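Local coordinates for protein probable tRNA pseudouridine synthase D (Methanosarcina mazei, PDB 1Z2Z) that probably converts uridine-13 of transfer RNAs to pseudouridine, as a member of the TruD family of pseudouridine synthases, at residues T65-R70 with I108-I113; R70-S75 with I95-T100. One frame throughout, in Å; residues are numbered along the deposited sequence.

Interaction 1: residues T65-R70 with I108-I113; sequences TRTLSR and IHLKDI
Thr67 and Leu110 reach toward each other tip to tip, methyl against methyl. Thr67 CG2 stands 3.8 Å from Leu110 CD1 and 4.0 Å from Leu110 CD2, so it meets both prongs of the leucine fork. This follows from the threonine torsion: at chi1 -73°, CG2 is anti to the backbone N and is sent to the loop, while OG1 turns back and donates to His63 O one helical turn earlier. The polar end is thus spent within helix 61-72 and the methyl faces the contact.

Leu68 comes in differently. Its CB bond does not aim at the loop, yet its end swings closer, and it crosses Leu110 obliquely, with Leu68 CD2 4.0 Å from Leu110 CD1. The same Leu68 CD2 lies 4.3 Å from Ile108 CD1, so one methyl of the helix touches two loop residues. The backbones stay well apart: CA of Thr67 is 9.4 Å from CA of Leu110.

Leu110 opens a type II beta turn that closes at Ile113, the first residue of strand 113-121, with Asp112 taking positive phi (70°) at its third position. Trp59 backs this turn, touching Asp112 and Ile113.

No hydrogen bond or salt bridge crosses between the segments, and only 134 Å² is buried. The chemistry is purely apolar, methyl on methyl; the attraction across this contact is consistent with dispersion and exclusion of water, while Trp59 NE1 bonds to the loop at Lys111 O and the same side chain also touches Thr67.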
ATOM      1  N   THR A  65       3.965   6.283  21.971  1.00 30.31           N
ATOM      2  CA  THR A  65       4.671   7.551  21.975  1.00 29.07           C
ATOM      3  C   THR A  65       3.934   8.519  22.885  1.00 27.86           C
ATOM      4  O   THR A  65       4.548   9.329  23.573  1.00 29.18           O
ATOM      5  CB  THR A  65       4.760   8.127  20.535  1.00 29.52           C
ATOM      6  OG1 THR A  65       3.441   8.320  20.012  1.00 30.93           O
ATOM      7  CG2 THR A  65       5.495   7.156  19.627  1.00 30.06           C
ATOM      8  N   ARG A  66       2.614   8.443  22.902  1.00 26.71           N
ATOM      9  CA  ARG A  66       1.867   9.344  23.765  1.00 27.25           C
ATOM     10  C   ARG A  66       2.122   8.954  25.238  1.00 29.14           C
ATOM     11  O   ARG A  66       2.045   9.798  26.130  1.00 29.41           O
ATOM     12  CB  ARG A  66       0.380   9.281  23.435  1.00 25.05           C
ATOM     13  CG  ARG A  66      -0.426  10.375  24.089  1.00 26.04           C
ATOM     14  CD  ARG A  66      -1.388   9.796  25.082  1.00 26.90           C
ATOM     15  NE  ARG A  66      -2.780   9.919  24.680  1.00 27.99           N
ATOM     16  CZ  ARG A  66      -3.746   9.155  25.176  1.00 30.38           C
ATOM     17  NH1 ARG A  66      -3.448   8.230  26.072  1.00 31.90           N
ATOM     18  NH2 ARG A  66      -5.007   9.314  24.794  1.00 31.32           N
ATOM     19  N   THR A  67       2.431   7.675  25.472  1.00 27.77           N
ATOM     20  CA  THR A  67       2.727   7.179  26.807  1.00 26.15           C
ATOM     21  C   THR A  67       4.142   7.601  27.189  1.00 25.31           C
ATOM     22  O   THR A  67       4.369   8.129  28.273  1.00 26.85           O
ATOM     23  CB  THR A  67       2.606   5.627  26.880  1.00 25.80           C
ATOM     24  OG1 THR A  67       1.229   5.259  26.844  1.00 26.27           O
ATOM     25  CG2 THR A  67       3.215   5.077  28.158  1.00 24.00           C
ATOM     26  N   LEU A  68       5.105   7.382  26.307  1.00 24.48           N
ATOM     27  CA  LEU A  68       6.459   7.793  26.636  1.00 23.38           C
ATOM     28  C   LEU A  68       6.532   9.297  26.784  1.00 22.19           C
ATOM     29  O   LEU A  68       7.256   9.790  27.643  1.00 22.96           O
ATOM     30  CB  LEU A  68       7.446   7.368  25.559  1.00 23.88           C
ATOM     31  CG  LEU A  68       7.692   5.878  25.428  1.00 23.18           C
ATOM     32  CD1 LEU A  68       8.719   5.685  24.334  1.00 21.74           C
ATOM     33  CD2 LEU A  68       8.206   5.295  26.759  1.00 22.89           C
ATOM     34  N   SER A  69       5.792  10.037  25.962  1.00 19.42           N
ATOM     35  CA  SER A  69       5.865  11.484  26.091  1.00 19.13           C
ATOM     36  C   SER A  69       5.348  11.947  27.455  1.00 19.27           C
ATOM     37  O   SER A  69       5.806  12.959  27.968  1.00 20.02           O
ATOM     38  CB  SER A  69       5.109  12.197  24.965  1.00 18.39           C
ATOM     39  OG  SER A  69       3.756  12.407  25.290  1.00 18.61           O
ATOM     40  N   ARG A  70       4.423  11.203  28.057  1.00 18.86           N
ATOM     41  CA  ARG A  70       3.901  11.584  29.360  1.00 19.06           C
ATOM     42  C   ARG A  70       4.913  11.291  30.473  1.00 19.49           C
ATOM     43  O   ARG A  70       5.060  12.064  31.406  1.00 19.84           O
ATOM     44  CB  ARG A  70       2.600  10.849  29.638  1.00 21.39           C
ATOM     45  CG  ARG A  70       1.363  11.490  29.038  1.00 21.92           C
ATOM     46  CD  ARG A  70       0.272  10.431  28.898  1.00 24.66           C
ATOM     47  NE  ARG A  70      -1.032  10.981  28.545  1.00 24.06           N
ATOM     48  CZ  ARG A  70      -2.056  10.250  28.130  1.00 23.63           C
ATOM     49  NH1 ARG A  70      -1.925   8.930  28.011  1.00 20.91           N
ATOM     50  NH2 ARG A  70      -3.210  10.843  27.841  1.00 25.67           N
ATOM     51  N   ILE A 108      12.350   2.435  32.671  1.00 35.32           N
ATOM     52  CA  ILE A 108      10.992   2.406  32.132  1.00 33.77           C
ATOM     53  C   ILE A 108      10.686   0.956  31.804  1.00 33.40           C
ATOM     54  O   ILE A 108      11.400   0.317  31.025  1.00 33.49           O
ATOM     55  CB  ILE A 108      10.881   3.233  30.836  1.00 33.33           C
ATOM     56  CG1 ILE A 108      11.199   4.699  31.119  1.00 34.27           C
ATOM     57  CG2 ILE A 108       9.494   3.108  30.252  1.00 33.12           C
ATOM     58  CD1 ILE A 108      11.143   5.574  29.889  1.00 33.47           C
ATOM     59  N   HIS A 109       9.630   0.433  32.408  1.00 34.06           N
ATOM     60  CA  HIS A 109       9.234  -0.952  32.187  1.00 34.30           C
ATOM     61  C   HIS A 109       7.749  -0.986  31.906  1.00 34.14           C
ATOM     62  O   HIS A 109       6.941  -1.086  32.826  1.00 34.71           O
ATOM     63  CB  HIS A 109       9.541  -1.795  33.428  1.00 32.89           C
ATOM     64  CG  HIS A 109      10.985  -1.770  33.825  1.00 33.37           C
ATOM     65  ND1 HIS A 109      11.963  -2.443  33.119  1.00 32.21           N
ATOM     66  CD2 HIS A 109      11.627  -1.109  34.817  1.00 33.69           C
ATOM     67  CE1 HIS A 109      13.141  -2.195  33.660  1.00 34.11           C
ATOM     68  NE2 HIS A 109      12.968  -1.388  34.693  1.00 34.74           N
ATOM     69  N   LEU A 110       7.391  -0.875  30.631  1.00 33.26           N
ATOM     70  CA  LEU A 110       5.995  -0.912  30.243  1.00 30.80           C
ATOM     71  C   LEU A 110       5.624  -2.338  29.869  1.00 30.07           C
ATOM     72  O   LEU A 110       6.493  -3.139  29.540  1.00 29.08           O
ATOM     73  CB  LEU A 110       5.755   0.039  29.084  1.00 31.36           C
ATOM     74  CG  LEU A 110       5.647   1.488  29.574  1.00 32.11           C
ATOM     75  CD1 LEU A 110       5.953   2.451  28.432  1.00 29.21           C
ATOM     76  CD2 LEU A 110       4.247   1.720  30.134  1.00 29.92           C
ATOM     77  N   LYS A 111       4.341  -2.664  29.943  1.00 29.69           N
ATOM     78  CA  LYS A 111       3.915  -4.009  29.631  1.00 30.70           C
ATOM     79  C   LYS A 111       3.891  -4.265  28.128  1.00 32.06           C
ATOM     80  O   LYS A 111       3.222  -3.558  27.373  1.00 34.02           O
ATOM     81  CB  LYS A 111       2.537  -4.290  30.233  1.00 30.66           C
ATOM     82  CG  LYS A 111       2.154  -5.770  30.232  1.00 32.54           C
ATOM     83  CD  LYS A 111       0.685  -5.978  30.568  1.00 34.86           C
ATOM     84  CE  LYS A 111       0.251  -7.440  30.417  1.00 37.22           C
ATOM     85  NZ  LYS A 111       0.145  -7.926  29.002  1.00 35.87           N
ATOM     86  N   ASP A 112       4.627  -5.287  27.711  1.00 31.84           N
ATOM     87  CA  ASP A 112       4.714  -5.675  26.312  1.00 31.70           C
ATOM     88  C   ASP A 112       5.490  -4.639  25.503  1.00 30.45           C
ATOM     89  O   ASP A 112       5.180  -4.359  24.344  1.00 30.22           O
ATOM     90  CB  ASP A 112       3.309  -5.899  25.723  1.00 33.15           C
ATOM     91  CG  ASP A 112       2.686  -7.236  26.163  1.00 35.35           C
ATOM     92  OD1 ASP A 112       3.435  -8.126  26.639  1.00 35.01           O
ATOM     93  OD2 ASP A 112       1.449  -7.405  26.016  1.00 33.28           O
ATOM     94  N   ILE A 113       6.517  -4.087  26.129  1.00 27.89           N
ATOM     95  CA  ILE A 113       7.358  -3.096  25.497  1.00 25.57           C
ATOM     96  C   ILE A 113       8.744  -3.351  25.999  1.00 26.30           C
ATOM     97  O   ILE A 113       8.948  -3.601  27.179  1.00 26.99           O
ATOM     98  CB  ILE A 113       6.952  -1.685  25.901  1.00 25.53           C
ATOM     99  CG1 ILE A 113       5.552  -1.392  25.358  1.00 27.59           C
ATOM    100  CG2 ILE A 113       7.992  -0.679  25.418  1.00 20.61           C
ATOM    101  CD1 ILE A 113       5.481  -1.295  23.848  1.00 29.15           C
TER

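Interaction 2: residues R70-S75 with I95-T100; sequences RILQVS and ISIFDT
Leu72, near the C-terminal end of helix 61-72, lays its two methyls against Ile97 and Thr100, and these two meetings are the close part of the contact. Leu72 CD1 approaches Ile97 CG2 to 3.8 Å, the two side chains crossing at about a right angle. The other branch, Leu72 CD2, comes to 4.1 Å from Thr100 CG2, again nearly perpendicular. With chi1 at -60°, Thr100 has CG2 anti to the backbone N, which brings this methyl to Leu72 CD2; its OG1 sits on the other branch's side, 4.1 Å from Leu72 CD1. CD1 therefore reaches both Ile97 and Thr100, whereas CD2 is near Thr100 CG2.

Ile97 is embedded in the sheet: it is buried, packs on Ile79 and Val52 of the flanking strands, and shares backbone hydrogen bonds with Leu50. In the loop after the strand, Thr100 O accepts a bond from Arg120.

The other side is looser, and this loop side is exposed within the single chain. After the helix Gln73 leaves helical geometry with phi 46°. Val74 still points toward the strand, but its nearest approach, Val74 CG1 to Phe98 O, is 4.9 Å, and from Val74 CG1 to the ring atom Phe98 CD1 it is 5.9 Å. The Phe98 ring is occupied elsewhere: Asp99 CB lies 3.7 Å above its centre, and Tyr49 meets it with the planes at about 55°.

The summed buried surface is 146 Å², and Leu72 contributes the largest share of this apolar contact between the end region of the helix and strand 90-98 with the loop after it. No polar bond across the segments fixes the geometry, which rests on side-chain packing.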
ATOM      1  N   ARG A  70       4.423  11.203  28.057  1.00 18.86           N
ATOM      2  CA  ARG A  70       3.901  11.584  29.360  1.00 19.06           C
ATOM      3  C   ARG A  70       4.913  11.291  30.473  1.00 19.49           C
ATOM      4  O   ARG A  70       5.060  12.064  31.406  1.00 19.84           O
ATOM      5  CB  ARG A  70       2.600  10.849  29.638  1.00 21.39           C
ATOM      6  CG  ARG A  70       1.363  11.490  29.038  1.00 21.92           C
ATOM      7  CD  ARG A  70       0.272  10.431  28.898  1.00 24.66           C
ATOM      8  NE  ARG A  70      -1.032  10.981  28.545  1.00 24.06           N
ATOM      9  CZ  ARG A  70      -2.056  10.250  28.130  1.00 23.63           C
ATOM     10  NH1 ARG A  70      -1.925   8.930  28.011  1.00 20.91           N
ATOM     11  NH2 ARG A  70      -3.210  10.843  27.841  1.00 25.67           N
ATOM     12  N   ILE A  71       5.623  10.183  30.340  1.00 18.42           N
ATOM     13  CA  ILE A  71       6.621   9.744  31.301  1.00 19.02           C
ATOM     14  C   ILE A  71       7.874  10.610  31.274  1.00 22.59           C
ATOM     15  O   ILE A  71       8.549  10.799  32.301  1.00 26.01           O
ATOM     16  CB  ILE A  71       7.026   8.286  30.987  1.00 17.25           C
ATOM     17  CG1 ILE A  71       5.791   7.398  31.140  1.00 10.96           C
ATOM     18  CG2 ILE A  71       8.198   7.854  31.845  1.00 12.86           C
ATOM     19  CD1 ILE A  71       6.015   6.001  30.734  1.00 15.49           C
ATOM     20  N   LEU A  72       8.217  11.105  30.091  1.00 22.33           N
ATOM     21  CA  LEU A  72       9.396  11.948  29.947  1.00 21.79           C
ATOM     22  C   LEU A  72       9.005  13.434  29.892  1.00 22.39           C
ATOM     23  O   LEU A  72       9.874  14.293  29.802  1.00 23.34           O
ATOM     24  CB  LEU A  72      10.166  11.559  28.678  1.00 21.49           C
ATOM     25  CG  LEU A  72      10.658  10.125  28.496  1.00 18.75           C
ATOM     26  CD1 LEU A  72      10.941   9.892  27.020  1.00 19.55           C
ATOM     27  CD2 LEU A  72      11.897   9.864  29.332  1.00 15.03           C
ATOM     28  N   GLN A  73       7.708  13.732  29.956  1.00 22.48           N
ATOM     29  CA  GLN A  73       7.228  15.114  29.911  1.00 23.48           C
ATOM     30  C   GLN A  73       7.902  15.915  28.801  1.00 24.33           C
ATOM     31  O   GLN A  73       8.654  16.852  29.072  1.00 24.70           O
ATOM     32  CB  GLN A  73       7.473  15.839  31.238  1.00 23.57           C
ATOM     33  CG  GLN A  73       6.808  15.219  32.440  1.00 23.76           C
ATOM     34  CD  GLN A  73       5.316  15.370  32.452  1.00 23.17           C
ATOM     35  OE1 GLN A  73       4.797  16.452  32.680  1.00 25.88           O
ATOM     36  NE2 GLN A  73       4.612  14.280  32.210  1.00 23.93           N
ATOM     37  N   VAL A  74       7.647  15.511  27.562  1.00 24.39           N
ATOM     38  CA  VAL A  74       8.156  16.161  26.367  1.00 22.95           C
ATOM     39  C   VAL A  74       7.018  16.050  25.368  1.00 24.92           C
ATOM     40  O   VAL A  74       6.075  15.264  25.565  1.00 24.52           O
ATOM     41  CB  VAL A  74       9.371  15.438  25.778  1.00 23.14           C
ATOM     42  CG1 VAL A  74      10.491  15.422  26.776  1.00 21.42           C
ATOM     43  CG2 VAL A  74       8.988  14.030  25.345  1.00 20.25           C
ATOM     44  N   SER A  75       7.086  16.828  24.296  1.00 25.07           N
ATOM     45  CA  SER A  75       6.021  16.774  23.296  1.00 24.71           C
ATOM     46  C   SER A  75       6.124  15.472  22.503  1.00 24.08           C
ATOM     47  O   SER A  75       7.174  14.836  22.461  1.00 22.54           O
ATOM     48  CB  SER A  75       6.120  17.970  22.354  1.00 24.85           C
ATOM     49  OG  SER A  75       7.183  17.799  21.435  1.00 27.51           O
ATOM     50  N   ILE A  95      13.984   4.052  16.953  1.00 14.47           N
ATOM     51  CA  ILE A  95      13.306   5.311  17.205  1.00 13.68           C
ATOM     52  C   ILE A  95      14.291   6.302  17.803  1.00 13.41           C
ATOM     53  O   ILE A  95      15.424   5.947  18.155  1.00 14.13           O
ATOM     54  CB  ILE A  95      12.115   5.161  18.189  1.00 14.90           C
ATOM     55  CG1 ILE A  95      12.612   4.732  19.571  1.00 16.65           C
ATOM     56  CG2 ILE A  95      11.095   4.176  17.639  1.00 13.09           C
ATOM     57  CD1 ILE A  95      11.554   4.948  20.692  1.00 12.70           C
ATOM     58  N   SER A  96      13.881   7.554  17.898  1.00 11.50           N
ATOM     59  CA  SER A  96      14.764   8.542  18.493  1.00 13.14           C
ATOM     60  C   SER A  96      13.983   9.311  19.538  1.00 14.55           C
ATOM     61  O   SER A  96      12.774   9.531  19.399  1.00 13.95           O
ATOM     62  CB  SER A  96      15.322   9.500  17.438  1.00  9.80           C
ATOM     63  OG  SER A  96      14.314  10.384  16.984  1.00 11.65           O
ATOM     64  N   ILE A  97      14.688   9.706  20.589  1.00 15.30           N
ATOM     65  CA  ILE A  97      14.090  10.446  21.688  1.00 16.75           C
ATOM     66  C   ILE A  97      14.972  11.625  22.010  1.00 17.52           C
ATOM     67  O   ILE A  97      16.157  11.467  22.319  1.00 15.48           O
ATOM     68  CB  ILE A  97      13.975   9.578  22.952  1.00 18.54           C
ATOM     69  CG1 ILE A  97      13.254   8.258  22.628  1.00 18.65           C
ATOM     70  CG2 ILE A  97      13.236  10.356  24.023  1.00 20.16           C
ATOM     71  CD1 ILE A  97      13.135   7.312  23.806  1.00 19.48           C
ATOM     72  N   PHE A  98      14.383  12.810  21.950  1.00 18.46           N
ATOM     73  CA  PHE A  98      15.121  14.032  22.195  1.00 21.25           C
ATOM     74  C   PHE A  98      15.451  14.294  23.645  1.00 24.69           C
ATOM     75  O   PHE A  98      14.616  14.139  24.549  1.00 24.58           O
ATOM     76  CB  PHE A  98      14.353  15.234  21.628  1.00 20.90           C
ATOM     77  CG  PHE A  98      14.944  16.572  21.990  1.00 18.48           C
ATOM     78  CD1 PHE A  98      14.228  17.476  22.753  1.00 19.01           C
ATOM     79  CD2 PHE A  98      16.213  16.933  21.555  1.00 19.06           C
ATOM     80  CE1 PHE A  98      14.769  18.735  23.068  1.00 20.53           C
ATOM     81  CE2 PHE A  98      16.756  18.190  21.868  1.00 18.04           C
ATOM     82  CZ  PHE A  98      16.037  19.084  22.623  1.00 14.67           C
ATOM     83  N   ASP A  99      16.699  14.682  23.856  1.00 25.52           N
ATOM     84  CA  ASP A  99      17.162  15.041  25.180  1.00 26.61           C
ATOM     85  C   ASP A  99      16.814  14.030  26.266  1.00 26.80           C
ATOM     86  O   ASP A  99      16.135  14.348  27.250  1.00 27.64           O
ATOM     87  CB  ASP A  99      16.581  16.409  25.523  1.00 26.67           C
ATOM     88  CG  ASP A  99      17.073  16.931  26.843  1.00 27.08           C
ATOM     89  OD1 ASP A  99      18.082  16.381  27.345  1.00 23.28           O
ATOM     90  OD2 ASP A  99      16.444  17.895  27.356  1.00 28.13           O
ATOM     91  N   THR A 100      17.277  12.804  26.082  1.00 26.13           N
ATOM     92  CA  THR A 100      17.034  11.762  27.059  1.00 25.34           C
ATOM     93  C   THR A 100      18.289  10.929  27.162  1.00 25.92           C
ATOM     94  O   THR A 100      18.922  10.611  26.148  1.00 23.56           O
ATOM     95  CB  THR A 100      15.874  10.844  26.655  1.00 26.56           C
ATOM     96  OG1 THR A 100      14.670  11.611  26.527  1.00 26.01           O
ATOM     97  CG2 THR A 100      15.672   9.755  27.716  1.00 25.78           C
TER

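Both interactions use helix 61-72 and share Arg70, with contact centres about 10 Å apart. Along the chain the order is 65-70, 70-75, 95-100, 108-113, so interaction 2 falls between the two halves of interaction 1. Helix 61-72 meets the loop leading into strand 113-121 in interaction 1, and the end of strand 90-98 with its following loop in interaction 2; both strands are antiparallel neighbours of strand 49-57 in one mixed sheet. Ile71 links the contacts, its CD1 4.2 Å from Leu110 CD1, and a probable hydrogen bond joins Ser69 O to Val74 N at 3.2 Å. The two contact centres lie about 28 and 30 Å from the centre of the chain, away from the predicted nucleophile Asp86.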